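Thiol:disulfide interchange protein (Proteus mirabilis, PDB 4OD7) probably introduces disulfide bonds into proteins folding in the periplasm, acting as a DsbA-type dithiol oxidase of the thioredoxin family. Local coordinates at residues A[21-26]-A[54-59]; A[61-66]-A[146-151]; A[76-81]-A[134-139]; A[154-159]-A[184-189]. The protein carries 1 engineered substitution. All coordinates share one frame; numbering follows the deposited sequence.

Contact 1. Residues A[21-26]-A[54-59]; sequences APQVVE and ENTKMA
Val24 and Val25 pair in parallel with Met58 and Ala59, the strand pairing of a beta-alpha-beta crossover in the thioredoxin fold. Helices 33-41 and 44-51 make the connection, which also carries the active-site pair Cys35 and the engineered Ser32. Three backbone bonds fix the register: Val24 N to Lys57 O (3.2 Å), Ala59 N to Val24 O (2.9 Å) and Glu26 N to Ala59 O (2.9 Å).

On one face of the sheet the Val24 and Met58 side chains run side by side in the same direction. A bend at chi2 (-70°) sets the Met58 SD 3.7 Å from Val24 CB. On the other face Ala59 CB meets Pro22 CG at 3.7 Å, with Val25 CG1 farther off. Glu26 OE1 forms a salt bridge with Arg60.

Ahead of the strands, Gln23 OE1 accepts from Lys57, next to the backbone pairing. The Gln23 chain is extended beyond CG and crosses Lys57 at about a right angle. Lys57 bends at chi3 and chi4, and its NZ makes a weak bond to Gln23 OE1 at 3.4 Å. The firmer grip on that oxygen is from Lys57 N, 3.0 Å from OE1, with the donor 36° above the amide carbonyl plane.

Contact 2. Residues A[61-66]-A[146-151]; sequences YHVDFL and FQINGV
Val63 and Val151 have their CA atoms 8.2 Å apart, and Phe65 and Asn149 are spaced almost identically, at 8.3 Å. Two backbones at that separation cannot pair as strands, and no hydrogen bond joins them; side chains bridge the gap. In segment 61-66 the regular strand ends at His62, although Val63 still shares a backbone bond with Phe28. Segment 146-151 begins in the Schellman motif that ends helix 130-145, where Gln147 takes a positive phi (47°).

The two valines slide past each other in opposite directions, bringing Val63 CG1 to 3.7 Å from Val151 CG1. Leu66 instead meets Val151 tip to tip, its CD1 3.7 Å from Val151 CG2, so each methyl of Val151 has its own partner. Phe65 holds CG between its backbone N and carbonyl carbon (chi1 55°), the crowded position. Val63 CG2 lies over the centre of its ring, 3.8 Å above the plane. The far end of the ring approaches the backbone of 148-150 obliquely: CE2 is 3.5 Å from Ile148 O, and CE1 is 3.5 Å from Asn149 O.

Val151 makes backbone hydrogen bonds to the bound peptide, while Phe65 and Leu66 pack on the peptide backbone. The contact therefore lines the peptide-binding site, and Val151 directly precedes the position of the cis-proline in DsbA relatives. Beneath it, Ile148 and Val151 rest on Phe27 of strand 24-28, Val63 touches Val143 of helix 130-145, and His62 packs against Trp77 of helix 70-83.

Contact 3. Residues A[76-81]-A[134-139]; sequences AWAVAI and SLVSQQ
Trp77 holds CG anti to its backbone N (chi1 -177°), and the Gln139 side chain, extended beyond CG, carries its amide to the indole edge, the two side chains crossing at about a right angle. Gln139 OE1 arrives in the plane of the ring, 3.4 Å from Trp77 CD1, with ring and amide planes 60° apart. That oxygen has a stronger partner in the backbone N of His62, while Trp77 NE1 bonds to Arg60 O. Both polar ends thus tie their helices to strand 58-62.

Gln139 NE2 bonds chiefly to Leu135 O of its own helix, 3.1 Å away with the acceptor in the amide plane, and weakly to Thr74 O of helix 70-83. The main-chain N of Gln139 reaches the Leu135 carbonyl from its opposite face; the amide's rotation is held by NE2 to Leu135 O together with His62 N to OE1.

Ala78, a small residue, lets the helices approach here. Its CB is 3.6 Å from Leu135 CB and 3.9 Å from Val136 CG2. Leu135 CD1 lies 3.3 Å from Ala78 O and packs on Ile81 CG2 at 4.0 Å.

The helix axes come within 9.0 Å, at 121° between their N-to-C directions. Such packing belongs to the DsbA variant of the thioredoxin fold, in which a helical domain containing helix 70-83 is inserted and helix 130-145 leads the chain back to the sheet.

Contact 4. Residues A[154-159]-A[184-189]; sequences MVIDGK and NQLLMK
Ile156 sends its two branches to two successive leucines, crossing each side chain at about a right angle. Its CD1 touches Leu186 CD1 at 3.6 Å; its CG2 meets Leu187 CD2 at 3.7 Å. CG1 lies anti to the carbonyl carbon, and a chi2 of 167° extends CD1 to Leu186; CG2, anti to the backbone N, meets Leu187 at the end of the helix.

Beside this apolar patch are polar groups that approach without a hydrogen bond. Asp157 OD2 lies 3.5 Å from Leu186 O, and both are acceptors, so the pair is probably unfavourable by itself. The nearest positive group of the segment, Lys159 NZ, is 4.6 Å from Asp157 OD2, too far for a salt bridge but perhaps enough to soften the repulsion. The same NZ lies 3.6 Å from Lys189 O at the end of the modelled chain.

A tight turn places these residues. Asp157 and Gly158 both have positive phi (55° and 63°), as in a type I′ turn, and Lys159 N donates to Ile156 O at 3.0 Å. The turn joins strands 153-156 and 160-162 into a hairpin.

Further out, Asp157 and Gln23 share a backbone bond that ties the turn to the chain entering strand 24-28. Leu186 also packs on Tyr160 and Met162, and Ile156 on Val183, packing the C-terminal helix 172-187 against strands 153-156 and 160-162.

All four contacts are partly buried. Contact 2 lies nearest the chain's centre (about 9 Å between centres); contact 4 is farthest (about 16 Å) and includes the exposed chain end. Contact 1 is built on strand hydrogen bonds and buries the largest area, whereas the others have none between their segments and rely chiefly on apolar packing, with a ring over backbone in contact 2 and unbonded polar neighbours in contact 4. Contacts 1 and 2 share strand 58-62. Contact 4 continues the sheet beyond strand 24-28, its centre about 9 Å from that of contact 1. Contact 3 joins two helices and reaches contact 2 through Gln139 and His62. Contact 2 touches the bound peptide.

Contact 1. Residues A[21-26]-A[54-59]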
# COMPACT_ATOMS: atom_id res chain seq x y z
N ALA A 21 -7.43 -2.79 -14.19
CA ALA A 21 -6.71 -2.59 -12.96
C ALA A 21 -5.85 -3.81 -12.74
O ALA A 21 -6.17 -4.88 -13.24
CB ALA A 21 -7.66 -2.38 -11.78
N PRO A 22 -4.75 -3.66 -12.00
CA PRO A 22 -4.00 -4.83 -11.54
C PRO A 22 -4.90 -5.83 -10.79
O PRO A 22 -5.97 -5.43 -10.30
CB PRO A 22 -2.97 -4.21 -10.61
CG PRO A 22 -2.83 -2.85 -11.08
CD PRO A 22 -4.14 -2.41 -11.56
N GLN A 23 -4.49 -7.09 -10.68
CA GLN A 23 -5.36 -8.11 -10.02
C GLN A 23 -5.49 -7.80 -8.50
O GLN A 23 -6.53 -8.07 -7.86
CB GLN A 23 -4.81 -9.51 -10.23
CG GLN A 23 -5.20 -10.17 -11.53
CD GLN A 23 -4.37 -11.41 -11.78
OE1 GLN A 23 -3.21 -11.32 -12.19
NE2 GLN A 23 -4.94 -12.57 -11.48
N VAL A 24 -4.41 -7.30 -7.91
CA VAL A 24 -4.42 -6.80 -6.53
C VAL A 24 -3.88 -5.35 -6.43
O VAL A 24 -2.76 -5.07 -6.84
CB VAL A 24 -3.60 -7.72 -5.59
CG1 VAL A 24 -3.71 -7.20 -4.15
CG2 VAL A 24 -4.09 -9.16 -5.63
N VAL A 25 -4.67 -4.43 -5.88
CA VAL A 25 -4.22 -3.06 -5.62
C VAL A 25 -4.30 -2.74 -4.11
O VAL A 25 -5.38 -2.74 -3.53
CB VAL A 25 -5.03 -2.00 -6.36
CG1 VAL A 25 -4.38 -0.63 -6.15
CG2 VAL A 25 -5.12 -2.33 -7.87
N GLU A 26 -3.14 -2.46 -3.54
CA GLU A 26 -2.94 -2.08 -2.15
C GLU A 26 -2.91 -0.53 -2.03
O GLU A 26 -2.29 0.14 -2.85
CB GLU A 26 -1.62 -2.69 -1.69
CG GLU A 26 -1.56 -4.20 -1.67
CD GLU A 26 -0.18 -4.79 -1.27
OE1 GLU A 26 0.66 -4.10 -0.69
OE2 GLU A 26 0.15 -5.94 -1.64
N GLU A 54 1.47 -17.45 -9.30
CA GLU A 54 2.57 -16.86 -10.06
C GLU A 54 2.01 -16.00 -11.17
O GLU A 54 0.95 -16.31 -11.68
N ASN A 55 2.68 -14.90 -11.48
CA ASN A 55 2.26 -13.93 -12.51
C ASN A 55 1.07 -13.07 -12.11
O ASN A 55 0.54 -12.32 -12.93
CB ASN A 55 1.80 -14.63 -13.82
CG ASN A 55 2.92 -15.21 -14.61
OD1 ASN A 55 3.97 -14.59 -14.78
ND2 ASN A 55 2.70 -16.41 -15.14
N THR A 56 0.71 -13.07 -10.85
CA THR A 56 -0.39 -12.22 -10.45
C THR A 56 0.05 -10.75 -10.55
O THR A 56 1.06 -10.37 -9.97
CB THR A 56 -0.84 -12.63 -9.04
OG1 THR A 56 -1.25 -14.00 -9.06
CG2 THR A 56 -1.97 -11.72 -8.49
N LYS A 57 -0.72 -9.92 -11.25
CA LYS A 57 -0.37 -8.51 -11.44
C LYS A 57 -0.69 -7.75 -10.16
O LYS A 57 -1.87 -7.64 -9.83
CB LYS A 57 -1.13 -7.88 -12.58
CG LYS A 57 -0.89 -8.52 -13.91
CD LYS A 57 -1.71 -7.86 -14.99
CE LYS A 57 -3.19 -8.18 -14.83
NZ LYS A 57 -3.44 -9.64 -15.10
N MET A 58 0.34 -7.24 -9.49
CA MET A 58 0.20 -6.56 -8.19
C MET A 58 0.52 -5.07 -8.30
O MET A 58 1.32 -4.66 -9.16
CB MET A 58 1.15 -7.15 -7.13
CG MET A 58 1.18 -8.67 -7.06
SD MET A 58 -0.34 -9.31 -6.39
CE MET A 58 0.10 -9.47 -4.66
N ALA A 59 -0.05 -4.28 -7.39
CA ALA A 59 0.24 -2.86 -7.28
C ALA A 59 0.11 -2.44 -5.80
O ALA A 59 -0.69 -3.03 -5.06
CB ALA A 59 -0.68 -2.04 -8.15

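Contact 2. Residues A[61-66]-A[146-151]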
# COMPACT_ATOMS: atom_id res chain seq x y z
N TYR A 61 -0.13 1.38 -3.93
CA TYR A 61 -0.24 2.82 -4.15
C TYR A 61 -0.30 3.59 -2.85
O TYR A 61 -0.93 3.15 -1.89
CB TYR A 61 -1.48 3.12 -4.97
CG TYR A 61 -1.49 2.52 -6.38
CD1 TYR A 61 -0.30 2.27 -7.07
CD2 TYR A 61 -2.69 2.20 -7.00
CE1 TYR A 61 -0.35 1.70 -8.37
CE2 TYR A 61 -2.74 1.66 -8.26
CZ TYR A 61 -1.59 1.40 -8.93
OH TYR A 61 -1.70 0.85 -10.19
N HIS A 62 0.35 4.75 -2.82
CA HIS A 62 0.34 5.64 -1.67
C HIS A 62 -0.77 6.70 -1.85
O HIS A 62 -1.12 7.13 -2.98
CB HIS A 62 1.70 6.31 -1.50
CG HIS A 62 1.83 7.07 -0.21
ND1 HIS A 62 1.40 8.37 -0.06
CD2 HIS A 62 2.36 6.71 0.98
CE1 HIS A 62 1.66 8.78 1.17
NE2 HIS A 62 2.24 7.79 1.82
N VAL A 63 -1.37 7.07 -0.72
CA VAL A 63 -2.45 8.03 -0.74
C VAL A 63 -1.97 9.43 -0.29
O VAL A 63 -1.11 9.57 0.54
CB VAL A 63 -3.62 7.56 0.16
CG1 VAL A 63 -4.13 6.15 -0.25
CG2 VAL A 63 -3.24 7.61 1.63
N ASP A 64 -2.59 10.47 -0.83
CA ASP A 64 -2.19 11.84 -0.57
C ASP A 64 -2.83 12.39 0.66
O ASP A 64 -2.36 13.39 1.18
CB ASP A 64 -2.57 12.76 -1.72
CG ASP A 64 -1.79 12.53 -2.98
OD1 ASP A 64 -0.84 11.73 -3.03
OD2 ASP A 64 -2.19 13.17 -3.97
N PHE A 65 -3.93 11.77 1.09
CA PHE A 65 -4.87 12.45 1.97
C PHE A 65 -4.55 12.39 3.46
O PHE A 65 -5.22 13.04 4.24
CB PHE A 65 -6.33 11.98 1.72
CG PHE A 65 -6.57 10.48 1.82
CD1 PHE A 65 -6.73 9.86 3.03
CD2 PHE A 65 -6.73 9.73 0.69
CE1 PHE A 65 -6.97 8.52 3.11
CE2 PHE A 65 -6.96 8.38 0.77
CZ PHE A 65 -7.10 7.78 1.98
N LEU A 66 -3.50 11.68 3.84
CA LEU A 66 -3.05 11.73 5.22
C LEU A 66 -1.75 12.49 5.28
O LEU A 66 -0.91 12.36 4.41
CB LEU A 66 -2.90 10.34 5.79
CG LEU A 66 -4.20 9.51 5.88
CD1 LEU A 66 -3.92 8.13 6.46
CD2 LEU A 66 -5.24 10.24 6.69
N PHE A 146 -11.03 3.76 -7.24
CA PHE A 146 -11.32 2.70 -6.31
C PHE A 146 -12.03 3.25 -5.05
O PHE A 146 -12.32 2.51 -4.12
CB PHE A 146 -10.04 1.95 -5.94
CG PHE A 146 -9.46 1.14 -7.06
CD1 PHE A 146 -9.54 -0.24 -7.03
CD2 PHE A 146 -8.85 1.73 -8.14
CE1 PHE A 146 -9.02 -1.01 -8.05
CE2 PHE A 146 -8.33 0.97 -9.15
CZ PHE A 146 -8.43 -0.40 -9.11
N GLN A 147 -12.33 4.55 -5.06
CA GLN A 147 -12.98 5.25 -3.94
C GLN A 147 -12.36 4.94 -2.58
O GLN A 147 -13.04 4.46 -1.65
CB GLN A 147 -14.48 4.90 -3.91
N ILE A 148 -11.07 5.21 -2.46
CA ILE A 148 -10.33 4.89 -1.24
C ILE A 148 -10.35 6.09 -0.35
O ILE A 148 -9.84 7.14 -0.71
CB ILE A 148 -8.89 4.49 -1.54
CG1 ILE A 148 -8.89 3.34 -2.55
CG2 ILE A 148 -8.12 4.15 -0.22
CD1 ILE A 148 -9.66 2.14 -2.11
N ASN A 149 -10.95 5.91 0.82
CA ASN A 149 -11.12 6.98 1.79
C ASN A 149 -10.38 6.70 3.07
O ASN A 149 -10.29 7.57 3.91
CB ASN A 149 -12.61 7.15 2.13
CG ASN A 149 -13.43 7.73 0.99
OD1 ASN A 149 -12.99 8.64 0.29
ND2 ASN A 149 -14.64 7.21 0.82
N GLY A 150 -9.88 5.48 3.21
CA GLY A 150 -9.21 5.04 4.40
C GLY A 150 -8.21 3.98 4.02
O GLY A 150 -8.35 3.30 3.01
N VAL A 151 -7.18 3.86 4.85
CA VAL A 151 -6.10 2.93 4.62
C VAL A 151 -5.72 2.25 5.92
O VAL A 151 -5.83 2.83 6.99
CB VAL A 151 -4.83 3.60 4.05
CG1 VAL A 151 -5.01 3.98 2.58
CG2 VAL A 151 -4.39 4.80 4.90

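Contact 3. Residues A[76-81]-A[134-139]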
# COMPACT_ATOMS: atom_id res chain seq x y z
N ALA A 76 7.50 10.25 -3.21
CA ALA A 76 8.56 9.43 -2.62
C ALA A 76 8.32 7.96 -2.92
O ALA A 76 9.24 7.23 -3.25
CB ALA A 76 8.60 9.64 -1.11
N TRP A 77 7.09 7.52 -2.78
CA TRP A 77 6.81 6.13 -3.01
C TRP A 77 6.99 5.81 -4.50
O TRP A 77 7.50 4.75 -4.84
CB TRP A 77 5.41 5.76 -2.55
CG TRP A 77 5.09 4.28 -2.71
CD1 TRP A 77 4.10 3.75 -3.43
CD2 TRP A 77 5.80 3.18 -2.13
NE1 TRP A 77 4.11 2.39 -3.33
CE2 TRP A 77 5.15 2.01 -2.54
CE3 TRP A 77 6.91 3.07 -1.29
CZ2 TRP A 77 5.57 0.74 -2.14
CZ3 TRP A 77 7.32 1.79 -0.88
CH2 TRP A 77 6.66 0.66 -1.32
N ALA A 78 6.56 6.72 -5.37
CA ALA A 78 6.83 6.59 -6.81
C ALA A 78 8.35 6.48 -7.10
O ALA A 78 8.74 5.80 -8.00
CB ALA A 78 6.21 7.73 -7.59
N VAL A 79 9.17 7.28 -6.43
CA VAL A 79 10.62 7.20 -6.57
C VAL A 79 11.11 5.82 -6.13
O VAL A 79 11.98 5.23 -6.76
CB VAL A 79 11.33 8.32 -5.79
CG1 VAL A 79 12.85 8.10 -5.78
CG2 VAL A 79 10.99 9.66 -6.41
N ALA A 80 10.56 5.32 -5.02
CA ALA A 80 10.97 4.04 -4.49
C ALA A 80 10.70 2.93 -5.50
O ALA A 80 11.51 2.01 -5.64
CB ALA A 80 10.26 3.76 -3.20
N ILE A 81 9.53 3.01 -6.14
CA ILE A 81 9.12 2.07 -7.19
C ILE A 81 10.05 2.21 -8.37
O ILE A 81 10.52 1.20 -8.90
CB ILE A 81 7.69 2.28 -7.63
CG1 ILE A 81 6.75 1.96 -6.45
CG2 ILE A 81 7.35 1.41 -8.85
CD1 ILE A 81 5.37 2.42 -6.67
N SER A 134 4.43 9.79 -14.05
CA SER A 134 3.41 8.83 -14.45
C SER A 134 2.95 7.99 -13.29
O SER A 134 1.76 7.76 -13.15
CB SER A 134 3.96 7.90 -15.52
OG SER A 134 4.29 8.64 -16.68
N LEU A 135 3.88 7.54 -12.46
CA LEU A 135 3.52 6.76 -11.26
C LEU A 135 2.69 7.58 -10.28
O LEU A 135 1.82 7.05 -9.59
CB LEU A 135 4.77 6.25 -10.53
CG LEU A 135 5.51 5.12 -11.21
CD1 LEU A 135 6.87 4.97 -10.60
CD2 LEU A 135 4.77 3.82 -11.10
N VAL A 136 2.98 8.87 -10.16
CA VAL A 136 2.21 9.70 -9.24
C VAL A 136 0.77 9.77 -9.75
O VAL A 136 -0.18 9.62 -8.96
CB VAL A 136 2.86 11.13 -9.06
CG1 VAL A 136 1.82 12.20 -8.59
CG2 VAL A 136 4.20 11.02 -8.20
N SER A 137 0.61 10.02 -11.05
CA SER A 137 -0.70 10.09 -11.69
C SER A 137 -1.42 8.79 -11.52
O SER A 137 -2.60 8.77 -11.22
CB SER A 137 -0.56 10.48 -13.14
OG SER A 137 0.06 11.73 -13.20
N GLN A 138 -0.70 7.69 -11.69
CA GLN A 138 -1.27 6.35 -11.57
C GLN A 138 -1.89 6.12 -10.19
O GLN A 138 -2.95 5.51 -10.09
CB GLN A 138 -0.21 5.29 -11.77
CG GLN A 138 -0.84 3.91 -11.81
CD GLN A 138 0.07 2.89 -12.45
OE1 GLN A 138 -0.10 2.54 -13.60
NE2 GLN A 138 1.04 2.39 -11.68
N GLN A 139 -1.18 6.56 -9.16
CA GLN A 139 -1.62 6.42 -7.77
C GLN A 139 -2.85 7.25 -7.45
O GLN A 139 -3.86 6.77 -6.91
CB GLN A 139 -0.48 6.80 -6.86
CG GLN A 139 0.62 5.80 -6.91
CD GLN A 139 1.80 6.18 -6.04
OE1 GLN A 139 1.83 5.86 -4.85
NE2 GLN A 139 2.79 6.83 -6.64

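Contact 4. Residues A[154-159]-A[184-189]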
# COMPACT_ATOMS: atom_id res chain seq x y z
N MET A 154 -7.35 -2.85 0.26
CA MET A 154 -6.92 -3.72 -0.86
C MET A 154 -8.16 -4.05 -1.70
O MET A 154 -9.24 -4.32 -1.17
CB MET A 154 -6.23 -5.00 -0.33
CG MET A 154 -5.51 -5.86 -1.32
SD MET A 154 -4.84 -7.38 -0.61
CE MET A 154 -3.52 -6.76 0.41
N VAL A 155 -8.05 -3.92 -3.01
CA VAL A 155 -9.17 -4.21 -3.91
C VAL A 155 -8.74 -5.26 -4.90
O VAL A 155 -7.61 -5.22 -5.39
CB VAL A 155 -9.65 -2.97 -4.59
CG1 VAL A 155 -10.83 -3.31 -5.50
CG2 VAL A 155 -10.05 -1.95 -3.52
N ILE A 156 -9.60 -6.24 -5.17
CA ILE A 156 -9.21 -7.35 -6.03
C ILE A 156 -10.01 -7.38 -7.32
O ILE A 156 -11.22 -7.22 -7.29
CB ILE A 156 -9.36 -8.65 -5.26
CG1 ILE A 156 -8.38 -8.61 -4.09
CG2 ILE A 156 -9.07 -9.83 -6.16
CD1 ILE A 156 -8.60 -9.66 -3.08
N ASP A 157 -9.32 -7.57 -8.45
CA ASP A 157 -9.92 -7.60 -9.78
C ASP A 157 -10.74 -6.35 -10.11
O ASP A 157 -11.60 -6.38 -11.02
CB ASP A 157 -10.77 -8.86 -9.94
CG ASP A 157 -9.93 -10.11 -9.95
OD1 ASP A 157 -8.78 -10.05 -10.43
OD2 ASP A 157 -10.41 -11.16 -9.44
N GLY A 158 -10.41 -5.25 -9.43
CA GLY A 158 -11.10 -3.99 -9.60
C GLY A 158 -12.56 -4.06 -9.20
O GLY A 158 -13.32 -3.14 -9.50
N LYS A 159 -12.95 -5.12 -8.49
CA LYS A 159 -14.37 -5.43 -8.25
C LYS A 159 -14.70 -5.76 -6.78
O LYS A 159 -15.81 -5.45 -6.33
CB LYS A 159 -14.87 -6.56 -9.18
CG LYS A 159 -14.42 -7.98 -8.88
CD LYS A 159 -15.07 -8.96 -9.88
CE LYS A 159 -14.06 -9.94 -10.48
NZ LYS A 159 -14.65 -11.05 -11.31
N ASN A 184 -6.71 -15.24 -2.20
CA ASN A 184 -6.51 -16.27 -3.22
C ASN A 184 -7.85 -16.88 -3.64
O ASN A 184 -8.01 -17.32 -4.79
CB ASN A 184 -5.61 -17.38 -2.66
CG ASN A 184 -4.17 -16.98 -2.53
OD1 ASN A 184 -3.76 -15.91 -2.97
ND2 ASN A 184 -3.39 -17.83 -1.90
N GLN A 185 -8.83 -16.86 -2.74
CA GLN A 185 -10.16 -17.35 -3.06
C GLN A 185 -10.89 -16.35 -3.93
O GLN A 185 -11.60 -16.72 -4.84
CB GLN A 185 -10.97 -17.65 -1.79
N LEU A 186 -10.68 -15.07 -3.67
CA LEU A 186 -11.25 -14.05 -4.51
C LEU A 186 -10.55 -13.99 -5.85
O LEU A 186 -11.09 -13.47 -6.84
CB LEU A 186 -11.10 -12.70 -3.86
CG LEU A 186 -12.08 -12.43 -2.73
CD1 LEU A 186 -11.45 -11.47 -1.76
CD2 LEU A 186 -13.32 -11.83 -3.32
N LEU A 187 -9.31 -14.45 -5.89
CA LEU A 187 -8.59 -14.45 -7.16
C LEU A 187 -9.09 -15.52 -8.12
O LEU A 187 -9.21 -15.26 -9.34
CB LEU A 187 -7.10 -14.64 -6.90
CG LEU A 187 -6.39 -13.39 -6.36
CD1 LEU A 187 -4.98 -13.76 -6.05
CD2 LEU A 187 -6.48 -12.22 -7.36
N MET A 188 -9.37 -16.71 -7.59
CA MET A 188 -9.93 -17.79 -8.42
C MET A 188 -11.39 -17.52 -8.80
O MET A 188 -11.99 -18.33 -9.50
CB MET A 188 -9.82 -19.16 -7.72
CG MET A 188 -8.41 -19.78 -7.60
SD MET A 188 -7.47 -20.05 -9.15
CE MET A 188 -6.43 -18.57 -9.21
N LYS A 189 -11.94 -16.38 -8.38
CA LYS A 189 -13.35 -16.08 -8.61
C LYS A 189 -13.59 -15.17 -9.83
O LYS A 189 -13.24 -13.99 -9.83
CB LYS A 189 -13.92 -15.44 -7.35
CG LYS A 189 -15.42 -15.24 -7.34
CD LYS A 189 -15.85 -14.78 -5.96
CE LYS A 189 -17.34 -14.45 -5.86
NZ LYS A 189 -18.11 -15.53 -5.17